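Long-range contacts in arginyl-trna synthetase (Thermus thermophilus, PDB 1IQ0), which probably joins L-arginine to its cognate tRNA at the expense of ATP, as a class I aminoacyl-tRNA synthetase: residues 149-154 with 237-242; 175-180 with 221-226; 106-111 with 349-354; 128-133 with 230-235. All coordinates share one frame; numbering follows the deposited sequence.

All four contacts belong to the catalytic part of the enzyme; contacts 1 and 3 lie in its central sheet, and the loop of contact 4 leads into it. Contact 1 joins the end of strand 141-149 to strand 236-239, while contact 3 pairs strands 104-108 and 348-354, centres about 15 Å apart. Contacts 3 and 4, centres about 10 Å apart, touch where H109 and T110 meet G129, D130 and Y234. Contact 2 packs two helices whose residues fall between the two segments of contact 1; along the chain contact 3 encloses the other three, and contacts 1 and 4 interleave. L237 and M224 pack helix 213-229 against strand 236-239.

Contact 1 (149-154 with 237-242); sequences IDDTGR and LVWESD
D151 meets S241 with both carboxylate oxygens. Its CG sits between the backbone N and the carbonyl carbon (chi1 64°), on the side of the first turn of helix 240-245. The S241 hydroxyl OG donates to D151 OD1 at 2.6 Å, and S241 N donates to D151 OD2 at 3.0 Å; each oxygen uses its syn lone pair. An alanine at D151 would probably leave the S241 hydroxyl and amide without these acceptors and the start of the helix less firmly tied to the loop. The same carboxylate stands perpendicular to the W239 ring, with D151 OD1 3.5 Å from W239 CE3 at the ring edge. Over one face of that ring lies I149 CG2, 4.0 Å from the centroid of the six-membered ring in a CH-pi contact. T152 OG1 touches E240 CG at 3.1 Å, while the carboxylate of E240 leads away to Y148 and K304. Backbone bonds from I149 N to V238 O (2.8 Å) and from E240 N to I149 O (2.9 Å) complete the parallel pairing. In the sheet, strand 236-239 lies between strands 141-149 and 333-335, and helix 213-229 packs against I149 and W239 through L220.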
loop_
_atom_site.group_PDB
_atom_site.type_symbol
_atom_site.label_atom_id
_atom_site.label_comp_id
_atom_site.label_asym_id
_atom_site.label_seq_id
_atom_site.Cartn_x
_atom_site.Cartn_y
_atom_site.Cartn_z
ATOM N N ILE A 149 6.583 -5.845 -16.740
ATOM C CA ILE A 149 5.823 -6.068 -17.966
ATOM C C ILE A 149 6.230 -7.388 -18.636
ATOM O O ILE A 149 7.319 -7.500 -19.195
ATOM C CB ILE A 149 6.047 -4.893 -18.967
ATOM C CG1 ILE A 149 5.929 -3.542 -18.243
ATOM C CG2 ILE A 149 5.027 -4.965 -20.101
ATOM C CD1 ILE A 149 4.552 -3.263 -17.611
ATOM N N ASP A 150 5.354 -8.385 -18.567
ATOM C CA ASP A 150 5.626 -9.693 -19.165
ATOM C C ASP A 150 5.266 -9.626 -20.655
ATOM O O ASP A 150 4.231 -10.130 -21.083
ATOM C CB ASP A 150 4.793 -10.776 -18.460
ATOM C CG ASP A 150 5.188 -12.197 -18.886
ATOM O OD1 ASP A 150 6.005 -12.336 -19.806
ATOM O OD2 ASP A 150 4.675 -13.179 -18.304
ATOM N N ASP A 151 6.124 -8.998 -21.444
ATOM C CA ASP A 151 5.853 -8.843 -22.866
ATOM C C ASP A 151 6.128 -10.068 -23.734
ATOM O O ASP A 151 5.920 -10.010 -24.938
ATOM C CB ASP A 151 6.635 -7.652 -23.424
ATOM C CG ASP A 151 8.129 -7.850 -23.336
ATOM O OD1 ASP A 151 8.838 -7.415 -24.267
ATOM O OD2 ASP A 151 8.591 -8.430 -22.330
ATOM N N THR A 152 6.590 -11.167 -23.135
ATOM C CA THR A 152 6.865 -12.381 -23.898
ATOM C C THR A 152 5.950 -13.510 -23.438
ATOM O O THR A 152 6.176 -14.676 -23.763
ATOM C CB THR A 152 8.328 -12.868 -23.714
ATOM O OG1 THR A 152 8.526 -13.296 -22.361
ATOM C CG2 THR A 152 9.307 -11.757 -24.030
ATOM N N GLY A 153 4.913 -13.163 -22.688
ATOM C CA GLY A 153 4.021 -14.189 -22.167
ATOM C C GLY A 153 3.016 -14.751 -23.150
ATOM O O GLY A 153 2.631 -14.092 -24.111
ATOM N N ARG A 154 2.592 -15.985 -22.900
ATOM C CA ARG A 154 1.610 -16.637 -23.751
ATOM C C ARG A 154 0.325 -15.814 -23.823
ATOM O O ARG A 154 -0.332 -15.779 -24.862
ATOM C CB ARG A 154 1.287 -18.040 -23.230
ATOM C CG ARG A 154 0.186 -18.730 -24.030
ATOM C CD ARG A 154 -0.117 -20.136 -23.536
ATOM N NE ARG A 154 0.560 -21.160 -24.328
ATOM C CZ ARG A 154 1.864 -21.404 -24.278
ATOM N NH1 ARG A 154 2.640 -20.696 -23.469
ATOM N NH2 ARG A 154 2.394 -22.357 -25.033
ATOM N N LEU A 237 9.787 0.631 -15.191
ATOM C CA LEU A 237 9.100 -0.393 -15.955
ATOM C C LEU A 237 10.220 -1.364 -16.294
ATOM O O LEU A 237 11.296 -0.940 -16.687
ATOM C CB LEU A 237 8.538 0.185 -17.253
ATOM C CG LEU A 237 7.029 0.353 -17.449
ATOM C CD1 LEU A 237 6.381 1.017 -16.261
ATOM C CD2 LEU A 237 6.806 1.157 -18.723
ATOM N N VAL A 238 9.989 -2.654 -16.097
ATOM C CA VAL A 238 10.978 -3.651 -16.459
ATOM C C VAL A 238 10.282 -4.673 -17.344
ATOM O O VAL A 238 9.299 -5.296 -16.938
ATOM C CB VAL A 238 11.587 -4.362 -15.229
ATOM C CG1 VAL A 238 12.417 -5.543 -15.689
ATOM C CG2 VAL A 238 12.484 -3.394 -14.460
ATOM N N TRP A 239 10.798 -4.829 -18.559
ATOM C CA TRP A 239 10.242 -5.756 -19.537
ATOM C C TRP A 239 10.942 -7.117 -19.529
ATOM O O TRP A 239 12.171 -7.205 -19.468
ATOM C CB TRP A 239 10.324 -5.137 -20.949
ATOM C CG TRP A 239 9.549 -3.838 -21.101
ATOM C CD1 TRP A 239 9.743 -2.682 -20.399
ATOM C CD2 TRP A 239 8.436 -3.589 -21.975
ATOM N NE1 TRP A 239 8.826 -1.735 -20.776
ATOM C CE2 TRP A 239 8.009 -2.262 -21.740
ATOM C CE3 TRP A 239 7.758 -4.358 -22.931
ATOM C CZ2 TRP A 239 6.929 -1.682 -22.426
ATOM C CZ3 TRP A 239 6.682 -3.783 -23.617
ATOM C CH2 TRP A 239 6.280 -2.458 -23.358
ATOM N N GLU A 240 10.149 -8.182 -19.600
ATOM C CA GLU A 240 10.687 -9.532 -19.628
ATOM C C GLU A 240 11.732 -9.693 -20.744
ATOM O O GLU A 240 12.787 -10.296 -20.527
ATOM C CB GLU A 240 9.546 -10.540 -19.820
ATOM C CG GLU A 240 9.994 -12.000 -19.914
ATOM C CD GLU A 240 10.738 -12.472 -18.673
ATOM O OE1 GLU A 240 10.386 -12.046 -17.554
ATOM O OE2 GLU A 240 11.665 -13.285 -18.810
ATOM N N SER A 241 11.450 -9.164 -21.936
ATOM C CA SER A 241 12.414 -9.279 -23.037
ATOM C C SER A 241 13.751 -8.613 -22.706
ATOM O O SER A 241 14.799 -9.059 -23.176
ATOM C CB SER A 241 11.841 -8.706 -24.345
ATOM O OG SER A 241 11.445 -7.358 -24.211
ATOM N N ASP A 242 13.727 -7.546 -21.910
ATOM C CA ASP A 242 14.979 -6.890 -21.510
ATOM C C ASP A 242 15.669 -7.749 -20.446
ATOM O O ASP A 242 16.896 -7.798 -20.378
ATOM C CB ASP A 242 14.712 -5.488 -20.959
ATOM C CG ASP A 242 14.298 -4.511 -22.046
ATOM O OD1 ASP A 242 13.413 -3.662 -21.795
ATOM O OD2 ASP A 242 14.866 -4.593 -23.151
#

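Contact 2 (175-180 with 221-226); sequences KYDHFA and LAQMAT
K175 reaches A222 and T226 with an almost straight chain that turns at its last bond. Its CG is anti to the backbone N, and the bend at chi4 (-74°) swings NZ in over the second helix. In D177 the CG lies between the backbone N and the carbonyl carbon (chi1 58°), on the side of A222. NZ of K175 donates to A222 O at 2.9 Å and to T226 OG1 at 3.0 Å, and forms a salt bridge with D177 OD1 at 2.9 Å on the syn side of that oxygen. The ammonium stands above the plane of the A222 carbonyl, on the face opposite to A225 N, so two donors grip one oxygen. A water donates to D177 OD2 at 2.7 Å and to T226 OG1 at 2.6 Å, a second link between the helices. Around this polar knot A222 CB packs 3.3 Å from D177 OD1 and also meets Y176 CB, while K175 CE lies 4.1 Å from A225 CB. A methionine in place of K175 would probably leave the D177 carboxylate without its positive mate and the A222 oxygen without one of its two donors. The axes of the segments 176-180 and 221-226 approach to 8.9 Å, their N-to-C directions 119° apart. D406 of helix 405-423 also binds K175 and T226, and Q223 reaches the backbone of N113 and K116 in the predicted HIGH region, so three helices and that region converge.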
loop_
_atom_site.group_PDB
_atom_site.type_symbol
_atom_site.label_atom_id
_atom_site.label_comp_id
_atom_site.label_asym_id
_atom_site.label_seq_id
_atom_site.Cartn_x
_atom_site.Cartn_y
_atom_site.Cartn_z
ATOM N N LYS A 175 -11.029 2.309 -26.606
ATOM C CA LYS A 175 -9.813 2.251 -25.790
ATOM C C LYS A 175 -9.073 1.003 -26.274
ATOM O O LYS A 175 -9.611 -0.103 -26.239
ATOM C CB LYS A 175 -10.172 2.148 -24.309
ATOM C CG LYS A 175 -8.981 2.330 -23.377
ATOM C CD LYS A 175 -9.422 2.813 -22.001
ATOM C CE LYS A 175 -8.261 2.811 -21.008
ATOM N NZ LYS A 175 -7.892 1.419 -20.581
ATOM N N TYR A 176 -7.844 1.184 -26.729
ATOM C CA TYR A 176 -7.088 0.085 -27.307
ATOM C C TYR A 176 -7.034 -1.245 -26.569
ATOM O O TYR A 176 -7.177 -2.293 -27.203
ATOM C CB TYR A 176 -5.672 0.544 -27.658
ATOM C CG TYR A 176 -5.000 -0.360 -28.671
ATOM C CD1 TYR A 176 -4.193 -1.421 -28.264
ATOM C CD2 TYR A 176 -5.206 -0.177 -30.044
ATOM C CE1 TYR A 176 -3.608 -2.277 -29.191
ATOM C CE2 TYR A 176 -4.628 -1.026 -30.979
ATOM C CZ TYR A 176 -3.830 -2.075 -30.547
ATOM O OH TYR A 176 -3.259 -2.922 -31.464
ATOM N N ASP A 177 -6.845 -1.234 -25.251
ATOM C CA ASP A 177 -6.768 -2.502 -24.550
ATOM C C ASP A 177 -8.110 -3.211 -24.462
ATOM O O ASP A 177 -8.157 -4.423 -24.228
ATOM C CB ASP A 177 -6.098 -2.344 -23.168
ATOM C CG ASP A 177 -6.796 -1.346 -22.264
ATOM O OD1 ASP A 177 -7.458 -0.412 -22.769
ATOM O OD2 ASP A 177 -6.647 -1.494 -21.032
ATOM N N HIS A 178 -9.199 -2.470 -24.658
ATOM C CA HIS A 178 -10.529 -3.079 -24.654
ATOM C C HIS A 178 -10.711 -3.779 -26.002
ATOM O O HIS A 178 -11.318 -4.842 -26.090
ATOM C CB HIS A 178 -11.628 -2.027 -24.462
ATOM C CG HIS A 178 -11.868 -1.672 -23.029
ATOM N ND1 HIS A 178 -11.062 -0.797 -22.332
ATOM C CD2 HIS A 178 -12.798 -2.110 -22.149
ATOM C CE1 HIS A 178 -11.485 -0.713 -21.084
ATOM N NE2 HIS A 178 -12.537 -1.501 -20.946
ATOM N N PHE A 179 -10.176 -3.156 -27.044
ATOM C CA PHE A 179 -10.209 -3.701 -28.397
ATOM C C PHE A 179 -9.428 -5.028 -28.383
ATOM O O PHE A 179 -9.889 -6.040 -28.916
ATOM C CB PHE A 179 -9.556 -2.692 -29.351
ATOM C CG PHE A 179 -9.208 -3.249 -30.700
ATOM C CD1 PHE A 179 -10.195 -3.757 -31.540
ATOM C CD2 PHE A 179 -7.890 -3.231 -31.147
ATOM C CE1 PHE A 179 -9.875 -4.237 -32.805
ATOM C CE2 PHE A 179 -7.557 -3.709 -32.412
ATOM C CZ PHE A 179 -8.554 -4.215 -33.246
ATOM N N ALA A 180 -8.258 -5.021 -27.741
ATOM C CA ALA A 180 -7.431 -6.226 -27.645
ATOM C C ALA A 180 -8.150 -7.291 -26.829
ATOM O O ALA A 180 -8.131 -8.473 -27.178
ATOM C CB ALA A 180 -6.085 -5.897 -26.996
ATOM N N LEU A 221 0.130 1.006 -23.114
ATOM C CA LEU A 221 -0.162 2.430 -23.011
ATOM C C LEU A 221 -1.618 2.674 -22.603
ATOM O O LEU A 221 -1.894 3.556 -21.789
ATOM C CB LEU A 221 0.158 3.137 -24.330
ATOM C CG LEU A 221 1.667 3.342 -24.567
ATOM C CD1 LEU A 221 1.916 3.921 -25.967
ATOM C CD2 LEU A 221 2.219 4.288 -23.506
ATOM N N ALA A 222 -2.540 1.881 -23.150
ATOM C CA ALA A 222 -3.960 2.014 -22.822
ATOM C C ALA A 222 -4.236 1.518 -21.400
ATOM O O ALA A 222 -5.081 2.069 -20.696
ATOM C CB ALA A 222 -4.820 1.237 -23.835
ATOM N N GLN A 223 -3.528 0.475 -20.972
ATOM C CA GLN A 223 -3.717 -0.026 -19.616
ATOM C C GLN A 223 -3.228 1.049 -18.658
ATOM O O GLN A 223 -3.786 1.239 -17.579
ATOM C CB GLN A 223 -2.884 -1.282 -19.361
ATOM C CG GLN A 223 -3.262 -2.506 -20.152
ATOM C CD GLN A 223 -2.341 -3.656 -19.816
ATOM O OE1 GLN A 223 -1.125 -3.496 -19.832
ATOM N NE2 GLN A 223 -2.909 -4.815 -19.499
ATOM N N MET A 224 -2.172 1.746 -19.066
ATOM C CA MET A 224 -1.577 2.787 -18.239
ATOM C C MET A 224 -2.521 3.959 -18.000
ATOM O O MET A 224 -2.379 4.670 -17.007
ATOM C CB MET A 224 -0.268 3.279 -18.865
ATOM C CG MET A 224 0.596 4.099 -17.916
ATOM S SD MET A 224 2.327 4.165 -18.456
ATOM C CE MET A 224 2.715 2.422 -18.504
ATOM N N ALA A 225 -3.479 4.164 -18.901
ATOM C CA ALA A 225 -4.438 5.253 -18.723
ATOM C C ALA A 225 -5.298 4.922 -17.500
ATOM O O ALA A 225 -5.686 5.809 -16.736
ATOM C CB ALA A 225 -5.310 5.404 -19.966
ATOM N N THR A 226 -5.581 3.635 -17.318
ATOM C CA THR A 226 -6.373 3.167 -16.187
ATOM C C THR A 226 -5.559 3.310 -14.890
ATOM O O THR A 226 -6.081 3.743 -13.858
ATOM C CB THR A 226 -6.773 1.689 -16.376
ATOM O OG1 THR A 226 -7.419 1.532 -17.644
ATOM C CG2 THR A 226 -7.721 1.238 -15.270
HETATM O O HOH W 1 -7.632 -0.893 -18.626
#

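Contact 3 (106-111 with 349-354); sequences LVEHTS and TINVVD
E108 and N351 point to the same face of the sheet as neighbours on adjacent strands, and their side chains cross obliquely with carboxylate and amide planes 39° apart. N351 has its CG anti to the carbonyl carbon (chi1 -74°), and its ND2 touches E108 CB at 3.6 Å. The extended chain of E108 carries its carboxylate past the amide to K312 of helix 301-312, with which OE2 forms a salt bridge. L106 and T349 lie on this face too, CB of L106 being 4.2 Å from CG2 of T349. On the other face V107 CG2 packs against I350 CB at 4.4 Å, toward helix 120-138. H109 ends the pairing: its CB rests 3.7 Å from V352 CG2, while its ring leads away from the neighbouring strand, and ND1 shares a hydrogen bond of 2.8 Å with T110 OG1. The backbone bonds alternate in the parallel manner. I350 N donates to L106 O at 2.9 Å, E108 N to I350 O at 2.8 Å, and V352 N to E108 O at 3.0 Å, the last two nearly straight at the carbonyl. Strands 104-108 and 348-354 adjoin at the middle of a parallel Rossmann-type sheet, in the order 236-239, 141-149, 104-108, 348-354, 380-390; strand 104-108 leads through 109-111 into the predicted HIGH region, as is characteristic of class I synthetase catalytic domains.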
loop_
_atom_site.group_PDB
_atom_site.type_symbol
_atom_site.label_atom_id
_atom_site.label_comp_id
_atom_site.label_asym_id
_atom_site.label_seq_id
_atom_site.Cartn_x
_atom_site.Cartn_y
_atom_site.Cartn_z
ATOM N N LEU A 106 12.142 -1.235 -2.682
ATOM C CA LEU A 106 11.544 -1.390 -4.002
ATOM C C LEU A 106 10.190 -2.072 -3.932
ATOM O O LEU A 106 10.082 -3.238 -3.543
ATOM C CB LEU A 106 12.483 -2.195 -4.898
ATOM C CG LEU A 106 12.134 -2.285 -6.381
ATOM C CD1 LEU A 106 12.126 -0.884 -7.000
ATOM C CD2 LEU A 106 13.161 -3.162 -7.077
ATOM N N VAL A 107 9.153 -1.335 -4.308
ATOM C CA VAL A 107 7.804 -1.873 -4.292
ATOM C C VAL A 107 7.352 -2.252 -5.694
ATOM O O VAL A 107 7.358 -1.421 -6.600
ATOM C CB VAL A 107 6.800 -0.842 -3.722
ATOM C CG1 VAL A 107 5.396 -1.438 -3.693
ATOM C CG2 VAL A 107 7.234 -0.421 -2.321
ATOM N N GLU A 108 6.978 -3.514 -5.881
ATOM C CA GLU A 108 6.475 -3.942 -7.181
ATOM C C GLU A 108 4.985 -4.226 -7.066
ATOM O O GLU A 108 4.549 -4.987 -6.204
ATOM C CB GLU A 108 7.171 -5.215 -7.687
ATOM C CG GLU A 108 6.519 -5.722 -8.993
ATOM C CD GLU A 108 7.046 -7.072 -9.471
ATOM O OE1 GLU A 108 6.228 -7.888 -9.935
ATOM O OE2 GLU A 108 8.268 -7.317 -9.400
ATOM N N HIS A 109 4.204 -3.598 -7.928
ATOM C CA HIS A 109 2.770 -3.826 -7.928
ATOM C C HIS A 109 2.216 -3.608 -9.328
ATOM O O HIS A 109 2.940 -3.139 -10.213
ATOM C CB HIS A 109 2.077 -2.944 -6.874
ATOM C CG HIS A 109 2.112 -1.474 -7.159
ATOM N ND1 HIS A 109 1.429 -0.905 -8.212
ATOM C CD2 HIS A 109 2.646 -0.444 -6.456
ATOM C CE1 HIS A 109 1.535 0.411 -8.143
ATOM N NE2 HIS A 109 2.266 0.717 -7.087
ATOM N N THR A 110 0.948 -3.970 -9.517
ATOM C CA THR A 110 0.260 -3.888 -10.804
ATOM C C THR A 110 0.811 -5.072 -11.606
ATOM O O THR A 110 0.362 -6.201 -11.416
ATOM C CB THR A 110 0.527 -2.542 -11.522
ATOM O OG1 THR A 110 0.221 -1.459 -10.633
ATOM C CG2 THR A 110 -0.369 -2.409 -12.767
ATOM N N SER A 111 1.790 -4.834 -12.477
ATOM C CA SER A 111 2.405 -5.921 -13.241
ATOM C C SER A 111 1.411 -6.915 -13.824
ATOM O O SER A 111 1.508 -8.109 -13.562
ATOM C CB SER A 111 3.378 -6.697 -12.347
ATOM O OG SER A 111 4.382 -5.852 -11.826
ATOM N N THR A 349 12.493 -5.366 -0.515
ATOM C CA THR A 349 11.592 -5.417 -1.646
ATOM C C THR A 349 10.232 -5.830 -1.146
ATOM O O THR A 349 10.114 -6.559 -0.153
ATOM C CB THR A 349 12.039 -6.435 -2.715
ATOM O OG1 THR A 349 12.164 -7.729 -2.122
ATOM C CG2 THR A 349 13.369 -6.017 -3.328
ATOM N N ILE A 350 9.202 -5.349 -1.830
ATOM C CA ILE A 350 7.840 -5.685 -1.484
ATOM C C ILE A 350 7.086 -6.024 -2.764
ATOM O O ILE A 350 6.968 -5.200 -3.669
ATOM C CB ILE A 350 7.136 -4.513 -0.774
ATOM C CG1 ILE A 350 7.828 -4.224 0.564
ATOM C CG2 ILE A 350 5.662 -4.849 -0.556
ATOM C CD1 ILE A 350 7.334 -2.949 1.254
ATOM N N ASN A 351 6.599 -7.254 -2.843
ATOM C CA ASN A 351 5.842 -7.687 -4.005
ATOM C C ASN A 351 4.373 -7.782 -3.611
ATOM O O ASN A 351 4.015 -8.542 -2.708
ATOM C CB ASN A 351 6.330 -9.059 -4.490
ATOM C CG ASN A 351 7.681 -8.997 -5.191
ATOM O OD1 ASN A 351 8.241 -10.029 -5.573
ATOM N ND2 ASN A 351 8.209 -7.791 -5.366
ATOM N N VAL A 352 3.530 -7.001 -4.279
ATOM C CA VAL A 352 2.101 -7.030 -4.005
ATOM C C VAL A 352 1.533 -8.114 -4.913
ATOM O O VAL A 352 1.552 -7.984 -6.136
ATOM C CB VAL A 352 1.442 -5.670 -4.317
ATOM C CG1 VAL A 352 -0.045 -5.709 -3.939
ATOM C CG2 VAL A 352 2.158 -4.565 -3.543
ATOM N N VAL A 353 1.023 -9.184 -4.318
ATOM C CA VAL A 353 0.518 -10.291 -5.120
ATOM C C VAL A 353 -0.774 -10.956 -4.678
ATOM O O VAL A 353 -1.091 -11.025 -3.490
ATOM C CB VAL A 353 1.575 -11.408 -5.220
ATOM C CG1 VAL A 353 2.793 -10.915 -5.984
ATOM C CG2 VAL A 353 1.981 -11.852 -3.826
ATOM N N ASP A 354 -1.505 -11.453 -5.668
ATOM C CA ASP A 354 -2.750 -12.176 -5.458
ATOM C C ASP A 354 -2.370 -13.405 -4.635
ATOM O O ASP A 354 -1.367 -14.055 -4.925
ATOM C CB ASP A 354 -3.314 -12.587 -6.826
ATOM C CG ASP A 354 -4.460 -13.574 -6.727
ATOM O OD1 ASP A 354 -4.981 -13.972 -7.791
ATOM O OD2 ASP A 354 -4.842 -13.957 -5.602
#

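Contact 4 (128-133 with 230-235); sequences LGDAIA and LNARYD
D130 of helix 120-138 forms a salt bridge with R233 of a loop that opens with a Schellman motif, where N231, with positive phi, ends helix 213-229 and turns the chain toward strand 236-239. One turn of the helix, from D130 to A133, carries the contact. D130 has its CG anti to the backbone N (chi1 179°), on the side of the loop. OD1 is the busy oxygen: R233 NH1 bridges to it at 2.8 Å, R233 N donates to it at 3.1 Å from well above the carboxylate plane, and a water donates to it at 2.8 Å. The same water also donates to R233 O, so the R233 side chain and amide bind D130 directly and its carbonyl through the water. The guanidinium and carboxylate planes are 54° apart. The other oxygen, OD2, pairs with R443 and R134. D130 OD2 and N231 O, two acceptors, lie 3.3 Å apart with no bond between them, and R134 serves both. Three arginines surrounding one aspartate would be expected to stabilise its negative charge. A232 CA lies over one face of the carboxylate, 3.5 Å from D130 OD1. One turn on, A133 comes to the guanidinium edge, near its plane, with CB 4.3 Å from R233 NH2.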
loop_
_atom_site.group_PDB
_atom_site.type_symbol
_atom_site.label_atom_id
_atom_site.label_comp_id
_atom_site.label_asym_id
_atom_site.label_seq_id
_atom_site.Cartn_x
_atom_site.Cartn_y
_atom_site.Cartn_z
ATOM N N LEU A 128 -3.500 -1.118 -3.062
ATOM C CA LEU A 128 -2.669 -1.550 -1.939
ATOM C C LEU A 128 -1.199 -1.185 -2.145
ATOM O O LEU A 128 -0.539 -0.669 -1.237
ATOM C CB LEU A 128 -2.767 -3.068 -1.769
ATOM C CG LEU A 128 -3.105 -3.656 -0.398
ATOM C CD1 LEU A 128 -2.965 -5.170 -0.490
ATOM C CD2 LEU A 128 -2.194 -3.091 0.693
ATOM N N GLY A 129 -0.691 -1.474 -3.341
ATOM C CA GLY A 129 0.698 -1.189 -3.650
ATOM C C GLY A 129 1.040 0.287 -3.638
ATOM O O GLY A 129 2.044 0.696 -3.047
ATOM N N ASP A 130 0.211 1.091 -4.296
ATOM C CA ASP A 130 0.437 2.527 -4.350
ATOM C C ASP A 130 0.368 3.129 -2.943
ATOM O O ASP A 130 1.194 3.961 -2.572
ATOM C CB ASP A 130 -0.611 3.197 -5.248
ATOM C CG ASP A 130 -0.439 4.694 -5.310
ATOM O OD1 ASP A 130 0.595 5.149 -5.852
ATOM O OD2 ASP A 130 -1.317 5.420 -4.806
ATOM N N ALA A 131 -0.617 2.694 -2.166
ATOM C CA ALA A 131 -0.790 3.197 -0.809
ATOM C C ALA A 131 0.415 2.886 0.081
ATOM O O ALA A 131 0.931 3.773 0.759
ATOM C CB ALA A 131 -2.072 2.622 -0.190
ATOM N N ILE A 132 0.877 1.640 0.084
ATOM C CA ILE A 132 2.017 1.313 0.928
ATOM C C ILE A 132 3.265 2.044 0.443
ATOM O O ILE A 132 4.120 2.394 1.246
ATOM C CB ILE A 132 2.279 -0.223 1.008
ATOM C CG1 ILE A 132 3.243 -0.520 2.158
ATOM C CG2 ILE A 132 2.883 -0.741 -0.290
ATOM C CD1 ILE A 132 2.792 0.023 3.500
ATOM N N ALA A 133 3.363 2.289 -0.863
ATOM C CA ALA A 133 4.508 3.015 -1.407
ATOM C C ALA A 133 4.496 4.452 -0.883
ATOM O O ALA A 133 5.530 4.974 -0.467
ATOM C CB ALA A 133 4.467 3.030 -2.945
ATOM N N LEU A 230 -6.368 5.735 -11.608
ATOM C CA LEU A 230 -6.482 5.190 -10.261
ATOM C C LEU A 230 -5.544 5.928 -9.317
ATOM O O LEU A 230 -5.444 5.595 -8.145
ATOM C CB LEU A 230 -6.156 3.696 -10.260
ATOM C CG LEU A 230 -7.220 2.791 -10.884
ATOM C CD1 LEU A 230 -6.699 1.361 -10.951
ATOM C CD2 LEU A 230 -8.504 2.860 -10.057
ATOM N N ASN A 231 -4.863 6.934 -9.852
ATOM C CA ASN A 231 -3.920 7.763 -9.105
ATOM C C ASN A 231 -2.743 6.968 -8.527
ATOM O O ASN A 231 -2.288 7.220 -7.413
ATOM C CB ASN A 231 -4.656 8.539 -8.001
ATOM C CG ASN A 231 -3.795 9.644 -7.386
ATOM O OD1 ASN A 231 -2.992 10.286 -8.073
ATOM N ND2 ASN A 231 -3.970 9.875 -6.089
ATOM N N ALA A 232 -2.259 6.006 -9.308
ATOM C CA ALA A 232 -1.116 5.170 -8.929
ATOM C C ALA A 232 0.145 5.815 -9.512
ATOM O O ALA A 232 0.083 6.453 -10.562
ATOM C CB ALA A 232 -1.291 3.765 -9.493
ATOM N N ARG A 233 1.282 5.652 -8.842
ATOM C CA ARG A 233 2.533 6.242 -9.329
ATOM C C ARG A 233 3.570 5.164 -9.658
ATOM O O ARG A 233 3.628 4.136 -8.995
ATOM C CB ARG A 233 3.122 7.194 -8.279
ATOM C CG ARG A 233 2.090 7.965 -7.460
ATOM C CD ARG A 233 2.734 8.983 -6.508
ATOM N NE ARG A 233 3.912 8.468 -5.809
ATOM C CZ ARG A 233 3.953 7.330 -5.120
ATOM N NH1 ARG A 233 2.874 6.566 -5.028
ATOM N NH2 ARG A 233 5.079 6.948 -4.526
ATOM N N TYR A 234 4.389 5.400 -10.683
ATOM C CA TYR A 234 5.419 4.435 -11.062
ATOM C C TYR A 234 6.737 5.107 -11.394
ATOM O O TYR A 234 6.764 6.172 -12.012
ATOM C CB TYR A 234 4.990 3.607 -12.283
ATOM C CG TYR A 234 3.668 2.901 -12.129
ATOM C CD1 TYR A 234 2.474 3.548 -12.444
ATOM C CD2 TYR A 234 3.603 1.592 -11.644
ATOM C CE1 TYR A 234 1.248 2.914 -12.285
ATOM C CE2 TYR A 234 2.380 0.948 -11.473
ATOM C CZ TYR A 234 1.207 1.618 -11.797
ATOM O OH TYR A 234 -0.004 1.006 -11.614
ATOM N N ASP A 235 7.835 4.474 -10.994
ATOM C CA ASP A 235 9.158 5.005 -11.295
ATOM C C ASP A 235 9.823 4.196 -12.411
ATOM O O ASP A 235 10.435 4.755 -13.323
ATOM C CB ASP A 235 10.055 4.955 -10.060
ATOM C CG ASP A 235 9.544 5.825 -8.938
ATOM O OD1 ASP A 235 9.044 5.271 -7.937
ATOM O OD2 ASP A 235 9.641 7.067 -9.066
HETATM O O HOH W 2 2.701 3.528 -6.732
#